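Local coordinates for beta-ketoacyl-[acyl-carrier-protein] synthase FabY (PDB 4CW4) that catalyses the condensation of acetyl-CoA with malonyl-[acyl-carrier-protein] to acetoacetyl-ACP, the primer-forming step that initiates fatty acid biosynthesis, at residues 304-308 against 376-380; 235-241 against 254-260; 414-419 against 461-466. All coordinates share one frame; numbering follows the deposited sequence.

Contact 1: 304-308 against 376-380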
ATOM      1  N   GLN A 304      -1.600   6.766 -21.247  1.00 15.51           N
ATOM      2  CA  GLN A 304      -1.004   7.609 -20.240  1.00 16.03           C
ATOM      3  C   GLN A 304       0.489   7.354 -20.136  1.00 15.81           C
ATOM      4  O   GLN A 304       1.258   8.279 -19.889  1.00 17.28           O
ATOM      5  CB  GLN A 304      -1.679   7.381 -18.889  1.00 15.97           C
ATOM      6  CG  GLN A 304      -3.108   7.856 -18.825  1.00 18.74           C
ATOM      7  CD  GLN A 304      -3.719   7.574 -17.481  1.00 22.38           C
ATOM      8  OE1 GLN A 304      -3.569   8.354 -16.527  1.00 25.58           O
ATOM      9  NE2 GLN A 304      -4.387   6.448 -17.379  1.00 23.06           N
ATOM     10  N   ALA A 305       0.902   6.100 -20.307  1.00 13.67           N
ATOM     11  CA  ALA A 305       2.320   5.745 -20.213  1.00 13.91           C
ATOM     12  C   ALA A 305       2.692   4.755 -21.296  1.00 12.31           C
ATOM     13  O   ALA A 305       1.863   3.962 -21.743  1.00 13.58           O
ATOM     14  CB  ALA A 305       2.666   5.172 -18.831  1.00 15.07           C
ATOM     15  N   ARG A 306       3.948   4.799 -21.703  1.00 11.31           N
ATOM     16  CA  ARG A 306       4.442   3.962 -22.780  1.00 11.91           C
ATOM     17  C   ARG A 306       5.470   2.945 -22.314  1.00 10.74           C
ATOM     18  O   ARG A 306       5.698   1.946 -23.020  1.00 11.20           O
ATOM     19  CB  ARG A 306       5.039   4.839 -23.861  1.00 12.81           C
ATOM     20  CG  ARG A 306       4.010   5.806 -24.454  1.00 13.94           C
ATOM     21  CD  ARG A 306       4.444   6.422 -25.759  1.00 15.20           C
ATOM     22  NE  ARG A 306       4.390   5.418 -26.821  1.00 15.45           N
ATOM     23  CZ  ARG A 306       4.474   5.669 -28.125  1.00 17.29           C
ATOM     24  NH1 ARG A 306       4.636   6.908 -28.573  1.00 18.46           N
ATOM     25  NH2 ARG A 306       4.381   4.670 -28.990  1.00 17.29           N
ATOM     26  N   VAL A 307       6.111   3.210 -21.172  1.00 11.66           N
ATOM     27  CA  VAL A 307       7.094   2.303 -20.587  1.00 10.92           C
ATOM     28  C   VAL A 307       6.720   2.142 -19.141  1.00 11.06           C
ATOM     29  O   VAL A 307       6.594   3.140 -18.429  1.00 12.49           O
ATOM     30  CB  VAL A 307       8.532   2.856 -20.669  1.00 13.69           C
ATOM     31  CG1 VAL A 307       9.538   1.855 -20.094  1.00 14.79           C
ATOM     32  CG2 VAL A 307       8.868   3.198 -22.109  1.00 15.37           C
ATOM     33  N   VAL A 308       6.520   0.902 -18.710  1.00 11.13           N
ATOM     34  CA  VAL A 308       6.069   0.650 -17.355  1.00 11.08           C
ATOM     35  C   VAL A 308       6.919  -0.431 -16.701  1.00 11.18           C
ATOM     36  O   VAL A 308       7.073  -1.528 -17.235  1.00 11.82           O
ATOM     37  CB  VAL A 308       4.588   0.192 -17.295  1.00 11.82           C
ATOM     38  CG1 VAL A 308       4.157   0.036 -15.831  1.00 13.73           C
ATOM     39  CG2 VAL A 308       3.676   1.156 -18.027  1.00 12.04           C
ATOM     40  N   GLU A 376       3.807  -0.148 -30.225  1.00 13.63           N
ATOM     41  CA  GLU A 376       4.387   0.753 -31.209  1.00 14.46           C
ATOM     42  C   GLU A 376       5.808   1.152 -30.807  1.00 13.63           C
ATOM     43  O   GLU A 376       6.722   1.153 -31.637  1.00 13.52           O
ATOM     44  CB  GLU A 376       3.485   1.975 -31.358  1.00 17.78           C
ATOM     45  CG  GLU A 376       3.894   2.939 -32.436  1.00 22.97           C
ATOM     46  CD  GLU A 376       2.847   4.006 -32.632  1.00 27.95           C
ATOM     47  OE1 GLU A 376       2.791   4.950 -31.814  1.00 29.28           O
ATOM     48  OE2 GLU A 376       2.068   3.889 -33.598  1.00 31.68           O
ATOM     49  N   LEU A 377       5.999   1.492 -29.533  1.00 12.46           N
ATOM     50  CA  LEU A 377       7.324   1.841 -29.050  1.00 12.12           C
ATOM     51  C   LEU A 377       8.264   0.626 -29.129  1.00 10.96           C
ATOM     52  O   LEU A 377       9.434   0.758 -29.498  1.00 11.65           O
ATOM     53  CB  LEU A 377       7.246   2.366 -27.605  1.00 11.87           C
ATOM     54  CG  LEU A 377       8.583   2.791 -27.007  1.00 12.63           C
ATOM     55  CD1 LEU A 377       9.175   3.985 -27.755  1.00 13.59           C
ATOM     56  CD2 LEU A 377       8.456   3.066 -25.519  1.00 13.11           C
ATOM     57  N   ALA A 378       7.774  -0.552 -28.752  1.00 11.10           N
ATOM     58  CA  ALA A 378       8.587  -1.770 -28.837  1.00 12.00           C
ATOM     59  C   ALA A 378       9.070  -1.984 -30.274  1.00 12.09           C
ATOM     60  O   ALA A 378      10.233  -2.278 -30.511  1.00 12.70           O
ATOM     61  CB  ALA A 378       7.802  -2.970 -28.346  1.00 11.82           C
ATOM     62  N   LEU A 379       8.159  -1.794 -31.212  1.00 11.87           N
ATOM     63  CA  LEU A 379       8.455  -1.949 -32.634  1.00 13.42           C
ATOM     64  C   LEU A 379       9.555  -0.969 -33.052  1.00 13.19           C
ATOM     65  O   LEU A 379      10.531  -1.337 -33.705  1.00 13.12           O
ATOM     66  CB  LEU A 379       7.180  -1.692 -33.452  1.00 16.17           C
ATOM     67  CG  LEU A 379       7.197  -2.112 -34.924  1.00 17.59           C
ATOM     68  CD1 LEU A 379       6.930  -3.623 -35.051  1.00 18.25           C
ATOM     69  CD2 LEU A 379       6.187  -1.295 -35.732  1.00 19.07           C
ATOM     70  N   ARG A 380       9.376   0.289 -32.656  1.00 12.74           N
ATOM     71  CA  ARG A 380      10.323   1.348 -32.968  1.00 13.40           C
ATOM     72  C   ARG A 380      11.737   1.067 -32.440  1.00 13.89           C
ATOM     73  O   ARG A 380      12.718   1.347 -33.120  1.00 14.29           O
ATOM     74  CB  ARG A 380       9.826   2.696 -32.418  1.00 14.91           C
ATOM     75  CG  ARG A 380      10.610   3.870 -32.956  1.00 16.30           C
ATOM     76  CD  ARG A 380      10.487   5.126 -32.124  1.00 16.48           C
ATOM     77  NE  ARG A 380       9.121   5.437 -31.746  1.00 17.42           N
ATOM     78  CZ  ARG A 380       8.801   6.277 -30.764  1.00 18.16           C
ATOM     79  NH1 ARG A 380       9.746   6.904 -30.077  1.00 18.61           N
ATOM     80  NH2 ARG A 380       7.533   6.492 -30.468  1.00 19.87           N
TER
HETATM   81  O   HOH W   1       3.994   7.756 -31.399  1.00 38.82           O

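Contact 2: 235-241 against 254-260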
ATOM      1  N   ASP A 235      15.014  -4.125  10.999  0.56 13.43           N
ATOM      2  CA  ASP A 235      15.524  -3.126  11.937  0.56 14.76           C
ATOM      3  C   ASP A 235      15.677  -1.750  11.277  0.56 15.05           C
ATOM      4  O   ASP A 235      15.402  -0.729  11.897  0.56 15.44           O
ATOM      5  CB  ASP A 235      16.872  -3.569  12.527  0.56 17.23           C
ATOM      6  CG  ASP A 235      16.760  -4.799  13.439  0.56 19.70           C
ATOM      7  OD1 ASP A 235      15.647  -5.164  13.879  0.56 20.52           O
ATOM      8  OD2 ASP A 235      17.813  -5.402  13.738  0.56 21.66           O
ATOM      9  N   ASN A 236      16.086  -1.728  10.015  1.00 15.32           N
ATOM     10  CA  ASN A 236      16.323  -0.476   9.296  1.00 13.97           C
ATOM     11  C   ASN A 236      15.052   0.219   8.825  1.00 12.71           C
ATOM     12  O   ASN A 236      15.117   1.333   8.310  1.00 12.97           O
ATOM     13  CB  ASN A 236      17.227  -0.703   8.073  1.00 15.98           C
ATOM     14  CG  ASN A 236      18.671  -0.845   8.443  1.00 18.48           C
ATOM     15  OD1 ASN A 236      19.108  -0.384   9.496  1.00 19.83           O
ATOM     16  ND2 ASN A 236      19.431  -1.461   7.566  1.00 19.50           N
ATOM     17  N   GLY A 237      13.906  -0.449   8.968  1.00 12.00           N
ATOM     18  CA  GLY A 237      12.618   0.127   8.613  1.00 11.90           C
ATOM     19  C   GLY A 237      11.679   0.166   9.802  1.00 11.14           C
ATOM     20  O   GLY A 237      12.062   0.627  10.909  1.00 11.57           O
ATOM     21  N   PHE A 238      10.445  -0.299   9.595  1.00 11.20           N
ATOM     22  CA  PHE A 238       9.424  -0.220  10.642  1.00 12.01           C
ATOM     23  C   PHE A 238       9.728  -1.136  11.838  1.00 12.24           C
ATOM     24  O   PHE A 238       9.139  -0.961  12.906  1.00 13.40           O
ATOM     25  CB  PHE A 238       8.018  -0.537  10.125  1.00 11.96           C
ATOM     26  CG  PHE A 238       7.316   0.605   9.413  1.00 13.56           C
ATOM     27  CD1 PHE A 238       7.964   1.792   9.101  1.00 14.10           C
ATOM     28  CD2 PHE A 238       5.986   0.471   9.059  1.00 15.82           C
ATOM     29  CE1 PHE A 238       7.303   2.829   8.438  1.00 14.58           C
ATOM     30  CE2 PHE A 238       5.320   1.508   8.397  1.00 16.66           C
ATOM     31  CZ  PHE A 238       5.981   2.685   8.089  1.00 16.79           C
ATOM     32  N   GLY A 239      10.615  -2.112  11.692  1.00 12.80           N
ATOM     33  CA  GLY A 239      11.046  -2.850  12.872  1.00 13.23           C
ATOM     34  C   GLY A 239      11.718  -1.910  13.859  1.00 13.21           C
ATOM     35  O   GLY A 239      11.389  -1.895  15.046  1.00 13.00           O
ATOM     36  N   GLY A 240      12.657  -1.102  13.371  1.00 12.79           N
ATOM     37  CA  GLY A 240      13.333  -0.120  14.213  1.00 12.78           C
ATOM     38  C   GLY A 240      12.353   0.897  14.755  1.00 12.21           C
ATOM     39  O   GLY A 240      12.406   1.309  15.926  1.00 12.40           O
ATOM     40  N   LEU A 241      11.422   1.320  13.906  1.00 10.68           N
ATOM     41  CA  LEU A 241      10.413   2.279  14.340  1.00 11.75           C
ATOM     42  C   LEU A 241       9.621   1.744  15.515  1.00 11.81           C
ATOM     43  O   LEU A 241       9.397   2.458  16.500  1.00 12.78           O
ATOM     44  CB  LEU A 241       9.448   2.596  13.197  1.00 11.15           C
ATOM     45  CG  LEU A 241       8.266   3.541  13.492  1.00 13.99           C
ATOM     46  CD1 LEU A 241       8.772   4.932  13.787  1.00 15.73           C
ATOM     47  CD2 LEU A 241       7.277   3.571  12.327  1.00 15.29           C
ATOM     48  N   LYS A 254      15.872   7.482   9.807  1.00 14.62           N
ATOM     49  CA  LYS A 254      15.556   6.803   8.537  1.00 14.50           C
ATOM     50  C   LYS A 254      14.563   5.633   8.666  1.00 13.81           C
ATOM     51  O   LYS A 254      14.012   5.173   7.670  1.00 13.79           O
ATOM     52  CB  LYS A 254      16.843   6.321   7.868  1.00 17.32           C
ATOM     53  CG  LYS A 254      17.681   7.427   7.246  1.00 20.68           C
ATOM     54  CD  LYS A 254      18.984   6.856   6.707  1.00 23.99           C
ATOM     55  CE  LYS A 254      19.861   7.911   6.044  1.00 27.17           C
ATOM     56  NZ  LYS A 254      21.162   7.316   5.609  1.00 29.89           N
ATOM     57  N   GLN A 255      14.311   5.159   9.884  1.00 13.36           N
ATOM     58  CA  GLN A 255      13.484   3.964  10.054  1.00 12.74           C
ATOM     59  C   GLN A 255      12.053   4.182   9.559  1.00 12.51           C
ATOM     60  O   GLN A 255      11.481   3.307   8.902  1.00 12.77           O
ATOM     61  CB  GLN A 255      13.519   3.507  11.516  1.00 12.36           C
ATOM     62  CG  GLN A 255      14.758   2.675  11.811  1.00 13.40           C
ATOM     63  CD  GLN A 255      15.229   2.759  13.235  1.00 14.84           C
ATOM     64  OE1 GLN A 255      14.631   3.418  14.087  1.00 14.81           O
ATOM     65  NE2 GLN A 255      16.331   2.096  13.504  1.00 15.67           N
ATOM     66  N   LEU A 256      11.472   5.345   9.858  1.00 12.75           N
ATOM     67  CA  LEU A 256      10.113   5.611   9.410  1.00 12.33           C
ATOM     68  C   LEU A 256      10.056   5.751   7.867  1.00 13.50           C
ATOM     69  O   LEU A 256       9.337   4.991   7.223  1.00 12.90           O
ATOM     70  CB  LEU A 256       9.490   6.821  10.141  1.00 13.23           C
ATOM     71  CG  LEU A 256       8.020   7.105   9.770  1.00 16.71           C
ATOM     72  CD1 LEU A 256       7.168   7.648  10.934  1.00 17.58           C
ATOM     73  CD2 LEU A 256       7.983   8.108   8.661  1.00 20.46           C
ATOM     74  N   PRO A 257      10.822   6.694   7.269  1.00 14.22           N
ATOM     75  CA  PRO A 257      10.620   6.843   5.822  1.00 14.66           C
ATOM     76  C   PRO A 257      10.979   5.591   5.018  1.00 13.64           C
ATOM     77  O   PRO A 257      10.243   5.269   4.074  1.00 15.08           O
ATOM     78  CB  PRO A 257      11.489   8.056   5.456  1.00 15.58           C
ATOM     79  CG  PRO A 257      12.447   8.206   6.586  1.00 15.88           C
ATOM     80  CD  PRO A 257      11.733   7.720   7.803  1.00 14.15           C
ATOM     81  N   LEU A 258      12.021   4.860   5.417  1.00 12.86           N
ATOM     82  CA  LEU A 258      12.429   3.707   4.632  1.00 13.03           C
ATOM     83  C   LEU A 258      11.544   2.477   4.891  1.00 12.01           C
ATOM     84  O   LEU A 258      11.619   1.489   4.171  1.00 13.08           O
ATOM     85  CB  LEU A 258      13.906   3.381   4.860  1.00 12.76           C
ATOM     86  CG  LEU A 258      14.903   4.469   4.437  1.00 13.82           C
ATOM     87  CD1 LEU A 258      16.338   3.932   4.543  1.00 14.61           C
ATOM     88  CD2 LEU A 258      14.620   4.972   3.038  1.00 15.88           C
ATOM     89  N   GLY A 259      10.684   2.544   5.896  1.00 10.42           N
ATOM     90  CA  GLY A 259       9.756   1.462   6.146  1.00 11.87           C
ATOM     91  C   GLY A 259       8.505   1.477   5.292  1.00 11.68           C
ATOM     92  O   GLY A 259       7.887   0.427   5.118  1.00 12.88           O
ATOM     93  N   PHE A 260       8.129   2.637   4.754  1.00 11.29           N
ATOM     94  CA  PHE A 260       6.871   2.749   4.015  1.00 12.34           C
ATOM     95  C   PHE A 260       6.779   1.730   2.888  1.00 10.58           C
ATOM     96  O   PHE A 260       7.754   1.483   2.160  1.00 10.61           O
ATOM     97  CB  PHE A 260       6.706   4.128   3.392  1.00 13.76           C
ATOM     98  CG  PHE A 260       6.395   5.198   4.380  1.00 16.43           C
ATOM     99  CD1 PHE A 260       5.222   5.160   5.115  1.00 18.57           C
ATOM    100  CD2 PHE A 260       7.275   6.221   4.613  1.00 20.31           C
ATOM    101  CE1 PHE A 260       4.933   6.126   6.031  1.00 20.18           C
ATOM    102  CE2 PHE A 260       6.974   7.188   5.539  1.00 21.29           C
ATOM    103  CZ  PHE A 260       5.799   7.139   6.239  1.00 20.84           C
TER
HETATM  104  O   HOH W   2      18.605   1.201  11.752  1.00 22.78           O

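Contact 3: 414-419 against 461-466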
ATOM      1  N   VAL A 414     -11.240 -15.672 -12.438  1.00  9.86           N
ATOM      2  CA  VAL A 414     -10.823 -16.728 -13.356  1.00  9.40           C
ATOM      3  C   VAL A 414     -11.755 -16.801 -14.572  1.00 10.83           C
ATOM      4  O   VAL A 414     -11.297 -16.880 -15.704  1.00 10.97           O
ATOM      5  CB  VAL A 414     -10.718 -18.100 -12.652  1.00  9.88           C
ATOM      6  CG1 VAL A 414     -10.330 -19.187 -13.648  1.00 10.30           C
ATOM      7  CG2 VAL A 414      -9.687 -18.025 -11.498  1.00 10.91           C
ATOM      8  N   ALA A 415     -13.059 -16.754 -14.331  1.00 11.03           N
ATOM      9  CA  ALA A 415     -14.028 -16.806 -15.421  1.00 10.95           C
ATOM     10  C   ALA A 415     -13.806 -15.650 -16.382  1.00 10.92           C
ATOM     11  O   ALA A 415     -13.764 -15.853 -17.604  1.00 11.93           O
ATOM     12  CB  ALA A 415     -15.450 -16.790 -14.889  1.00 12.71           C
ATOM     13  N   LYS A 416     -13.689 -14.433 -15.855  1.00 10.61           N
ATOM     14  CA  LYS A 416     -13.511 -13.271 -16.737  1.00 10.37           C
ATOM     15  C   LYS A 416     -12.186 -13.361 -17.495  1.00 10.75           C
ATOM     16  O   LYS A 416     -12.092 -12.964 -18.662  1.00 11.05           O
ATOM     17  CB  LYS A 416     -13.567 -11.957 -15.955  1.00 11.45           C
ATOM     18  CG  LYS A 416     -14.925 -11.625 -15.401  1.00 12.87           C
ATOM     19  CD  LYS A 416     -14.912 -10.309 -14.656  1.00 14.48           C
ATOM     20  CE  LYS A 416     -14.765  -9.137 -15.602  1.00 15.55           C
ATOM     21  NZ  LYS A 416     -14.735  -7.821 -14.921  1.00 15.73           N
ATOM     22  N   ALA A 417     -11.155 -13.885 -16.837  1.00 10.41           N
ATOM     23  CA  ALA A 417      -9.845 -14.006 -17.495  1.00 11.25           C
ATOM     24  C   ALA A 417      -9.927 -14.956 -18.694  1.00 11.62           C
ATOM     25  O   ALA A 417      -9.444 -14.646 -19.791  1.00 11.62           O
ATOM     26  CB  ALA A 417      -8.776 -14.473 -16.498  1.00 11.36           C
ATOM     27  N   VAL A 418     -10.526 -16.117 -18.478  1.00 10.92           N
ATOM     28  CA  VAL A 418     -10.684 -17.085 -19.547  1.00 11.68           C
ATOM     29  C   VAL A 418     -11.533 -16.501 -20.697  1.00 11.53           C
ATOM     30  O   VAL A 418     -11.146 -16.604 -21.865  1.00 13.22           O
ATOM     31  CB  VAL A 418     -11.244 -18.421 -19.012  1.00 11.92           C
ATOM     32  CG1 VAL A 418     -11.475 -19.399 -20.156  1.00 12.35           C
ATOM     33  CG2 VAL A 418     -10.254 -19.039 -18.011  1.00 11.92           C
ATOM     34  N   ALA A 419     -12.650 -15.855 -20.373  1.00 11.31           N
ATOM     35  CA  ALA A 419     -13.494 -15.282 -21.411  1.00 12.07           C
ATOM     36  C   ALA A 419     -12.701 -14.256 -22.219  1.00 12.29           C
ATOM     37  O   ALA A 419     -12.839 -14.182 -23.451  1.00 13.25           O
ATOM     38  CB  ALA A 419     -14.729 -14.628 -20.807  1.00 13.53           C
ATOM     39  N   PHE A 461     -16.068 -23.607 -20.045  1.00 15.18           N
ATOM     40  CA  PHE A 461     -15.450 -23.259 -21.326  1.00 14.94           C
ATOM     41  C   PHE A 461     -15.063 -24.500 -22.143  1.00 15.22           C
ATOM     42  O   PHE A 461     -14.419 -24.390 -23.183  1.00 16.09           O
ATOM     43  CB  PHE A 461     -14.252 -22.326 -21.097  1.00 14.66           C
ATOM     44  CG  PHE A 461     -14.659 -20.940 -20.694  1.00 15.52           C
ATOM     45  CD1 PHE A 461     -14.928 -19.978 -21.654  1.00 16.60           C
ATOM     46  CD2 PHE A 461     -14.808 -20.604 -19.357  1.00 16.00           C
ATOM     47  CE1 PHE A 461     -15.321 -18.700 -21.282  1.00 17.67           C
ATOM     48  CE2 PHE A 461     -15.219 -19.325 -18.986  1.00 17.01           C
ATOM     49  CZ  PHE A 461     -15.471 -18.382 -19.955  1.00 17.35           C
ATOM     50  N   GLY A 462     -15.457 -25.677 -21.676  1.00 15.07           N
ATOM     51  CA  GLY A 462     -15.223 -26.900 -22.430  1.00 16.23           C
ATOM     52  C   GLY A 462     -13.762 -27.282 -22.514  1.00 16.10           C
ATOM     53  O   GLY A 462     -13.332 -27.847 -23.513  1.00 16.39           O
ATOM     54  N   ILE A 463     -13.005 -26.999 -21.452  1.00 15.04           N
ATOM     55  CA  ILE A 463     -11.600 -27.357 -21.373  1.00 14.60           C
ATOM     56  C   ILE A 463     -11.485 -28.677 -20.632  1.00 15.74           C
ATOM     57  O   ILE A 463     -12.172 -28.894 -19.635  1.00 16.28           O
ATOM     58  CB  ILE A 463     -10.807 -26.299 -20.574  1.00 14.71           C
ATOM     59  CG1 ILE A 463     -11.113 -24.897 -21.119  1.00 14.05           C
ATOM     60  CG2 ILE A 463      -9.326 -26.599 -20.640  1.00 15.45           C
ATOM     61  CD1 ILE A 463     -10.464 -23.751 -20.322  1.00 14.61           C
ATOM     62  N   ASP A 464     -10.613 -29.552 -21.112  1.00 17.23           N
ATOM     63  CA  ASP A 464     -10.307 -30.783 -20.395  1.00 18.00           C
ATOM     64  C   ASP A 464      -8.791 -30.892 -20.281  1.00 16.08           C
ATOM     65  O   ASP A 464      -8.075 -30.290 -21.069  1.00 16.23           O
ATOM     66  CB  ASP A 464     -10.900 -31.992 -21.120  1.00 22.41           C
ATOM     67  CG  ASP A 464     -10.945 -33.234 -20.242  1.00 26.89           C
ATOM     68  OD1 ASP A 464     -10.867 -33.110 -18.991  1.00 27.65           O
ATOM     69  OD2 ASP A 464     -11.057 -34.339 -20.804  1.00 29.56           O
ATOM     70  N   GLY A 465      -8.309 -31.627 -19.286  1.00 15.37           N
ATOM     71  CA  GLY A 465      -6.878 -31.799 -19.083  1.00 14.78           C
ATOM     72  C   GLY A 465      -6.120 -30.483 -18.975  1.00 14.50           C
ATOM     73  O   GLY A 465      -5.017 -30.337 -19.507  1.00 15.48           O
ATOM     74  N   TRP A 466      -6.718 -29.511 -18.297  1.00 12.86           N
ATOM     75  CA  TRP A 466      -6.159 -28.155 -18.233  1.00 12.83           C
ATOM     76  C   TRP A 466      -4.875 -28.208 -17.431  1.00 12.58           C
ATOM     77  O   TRP A 466      -4.910 -28.514 -16.242  1.00 13.37           O
ATOM     78  CB  TRP A 466      -7.124 -27.208 -17.547  1.00 12.50           C
ATOM     79  CG  TRP A 466      -7.058 -25.748 -17.934  1.00 12.28           C
ATOM     80  CD1 TRP A 466      -6.345 -25.180 -18.937  1.00 12.29           C
ATOM     81  CD2 TRP A 466      -7.784 -24.694 -17.303  1.00 12.17           C
ATOM     82  NE1 TRP A 466      -6.576 -23.820 -18.973  1.00 12.20           N
ATOM     83  CE2 TRP A 466      -7.466 -23.500 -17.979  1.00 12.65           C
ATOM     84  CE3 TRP A 466      -8.675 -24.652 -16.231  1.00 12.53           C
ATOM     85  CZ2 TRP A 466      -8.018 -22.265 -17.619  1.00 13.36           C
ATOM     86  CZ3 TRP A 466      -9.220 -23.432 -15.868  1.00 12.68           C
ATOM     87  CH2 TRP A 466      -8.896 -22.253 -16.572  1.00 12.76           C
TER

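Contact 1: 304-308 against 376-380
Arg-306 and Leu-377 mark the closest approach of the two backbones, their CA atoms 7.2 Å apart, where the chain enters strand 307-314 on one side and runs through helix 375-381 on the other. The helix directs Leu-377 and Arg-380 at the strand entrance, and Arg-306 points back at the helix. A bend at chi3 (72°) turns the guanidinium of Arg-306 to the start of the helical segment, where NH2 reaches OE1 of Glu-376 at 3.3 Å. This salt bridge is weak as a hydrogen bond, with an angle of 134° at the hydrogen and the guanidinium and carboxylate planes 57° apart. Water 1 reinforces it, accepting from Arg-306 NH1 and donating to the same OE1. The stronger hold on Arg-306 is the salt bridge from NE to Asp-374, which also receives the N-H of Leu-377, so one carboxylate serves both segments. In this thiolase-like ketosynthase fold, strand 307-314 pairs antiparallel with 366-374, and the helix follows directly from the latter strand. Arg-380 brings its NH2 to 3.5 Å from Arg-306 NH1, two like charges whose guanidinium planes are almost perpendicular; its NH1 is bonded to the carbonyl of Asn-216. Leu-377 CD1 lies over the centre of the Arg-380 guanidinium, while CD2 presses tightly on Val-307 CG2 at 3.4 Å.

Contact 2: 235-241 against 254-260
With CG beside the backbone N (chi1 -80°), Phe-238 lays its ring along the backbone of 254-260, and Gln-255, with a similar first torsion (-82°), extends its amide along 235-241. In the N-terminal domain of the ketosynthase, the loop and first turn of helix 238-243 pack on the short, weakly bonded helix 255-259 through glycines: the CA atoms of Gly-237, the N-cap, and Gly-259 are 4.0 Å apart. Gly-259 lies against the Phe-238 ring, its carbonyl carbon over one face; Leu-241 CD2 sits over the opposite face, both atoms displaced toward the rim. At the ring edge, Phe-238 CE1 comes within 3.2 Å of Leu-256 O. Farther round the rim, CZ leads the edge of Phe-238 toward the face of Phe-260 in a T-shaped pair, centroids 5.7 Å apart and planes at 73°. Gly-240 leaves room for the amide of Gln-255, whose CD is 3.6 Å from Gly-240 CA; OE1 accepts a hydrogen bond from Ser-252 N. Leu-241 CD1 meets Leu-256 CB at 4.2 Å, and these leucines also pack on Glu-320 and Tyr-325 of the second subunit, respectively. The backbones touch through an almost straight CA-H...O contact from Gln-255 to Asn-236 O. Water 2 joins the side chains of these two residues, donating to Asn-236 OD1 at 2.8 Å and accepting from Gln-255 NE2 at 3.0 Å.

Contact 3: 414-419 against 461-466
The Phe-461 ring carries Val-418 CG1 over the centre of one face, and the Trp-466 indole has Ile-463 CD1 over one face and Val-414 CG1 at its edge. Val-418 CG1 makes a CH-pi contact with the phenyl ring, 3.6 Å from the Phe-461 centroid and only 13° off the normal. The far end of the ring is aimed at the helix backbone: Phe-461 CZ lies 3.8 Å from Ala-419 N and 3.9 Å from Ala-415 O, already hydrogen-bonded to each other within the helix, and it also touches Ala-419 CB. Val-418 serves both aromatic groups with different branches. Its CG1, anti to the backbone N (chi1 177°), takes the phenyl ring, while CG2, beside that nitrogen, meets CH2 of Trp-466 at 3.8 Å, approaching the indole obliquely. In the C-terminal half of the ketosynthase fold this joins helix 409-425 to the connection between helix 444-461 and strand 466-469. Gly-462, just past the end of helix 444-461, closes it with a Schellman motif at positive phi, and the chain then turns so that Phe-461, Ile-463 and Trp-466 all point at the same face of helix 409-425. Ile-463 CD1 reaches Val-418 CG1 more loosely, at 4.5 Å, and Val-414 CG1 stands equally far from Trp-466 CH2. The contact itself is apolar; the indole NE1 is hydrogen-bonded to Ser-434 OG, which ties the ring to strand 434-437. Val-457 and Phe-534 pack on Val-418 from within the chain, while Tyr-628 of the second subunit covers Ala-415 and Ala-419.

Overall arrangement
The contacts follow one another along the chain, contact 2 first, then contact 1 and contact 3, and none touches another. Contacts 1 and 3 have centres 30 Å apart, contacts 1 and 2 35 Å; contacts 2 and 3, 44 Å apart between centres, lie on opposite sides of the chain's centre. Contacts 1 and 2 belong to the N-terminal half of the ketosynthase and contact 3 to the C-terminal half. Contacts 2 and 3 both pack against the second subunit; beside contact 1, Gln-304 hydrogen-bonds to Asp-298 of that subunit. The side chain of Val-414 in contact 3 is about 9 Å from that of His-439, a predicted active-site residue; contacts 1 and 2 lie away from the catalytic residues.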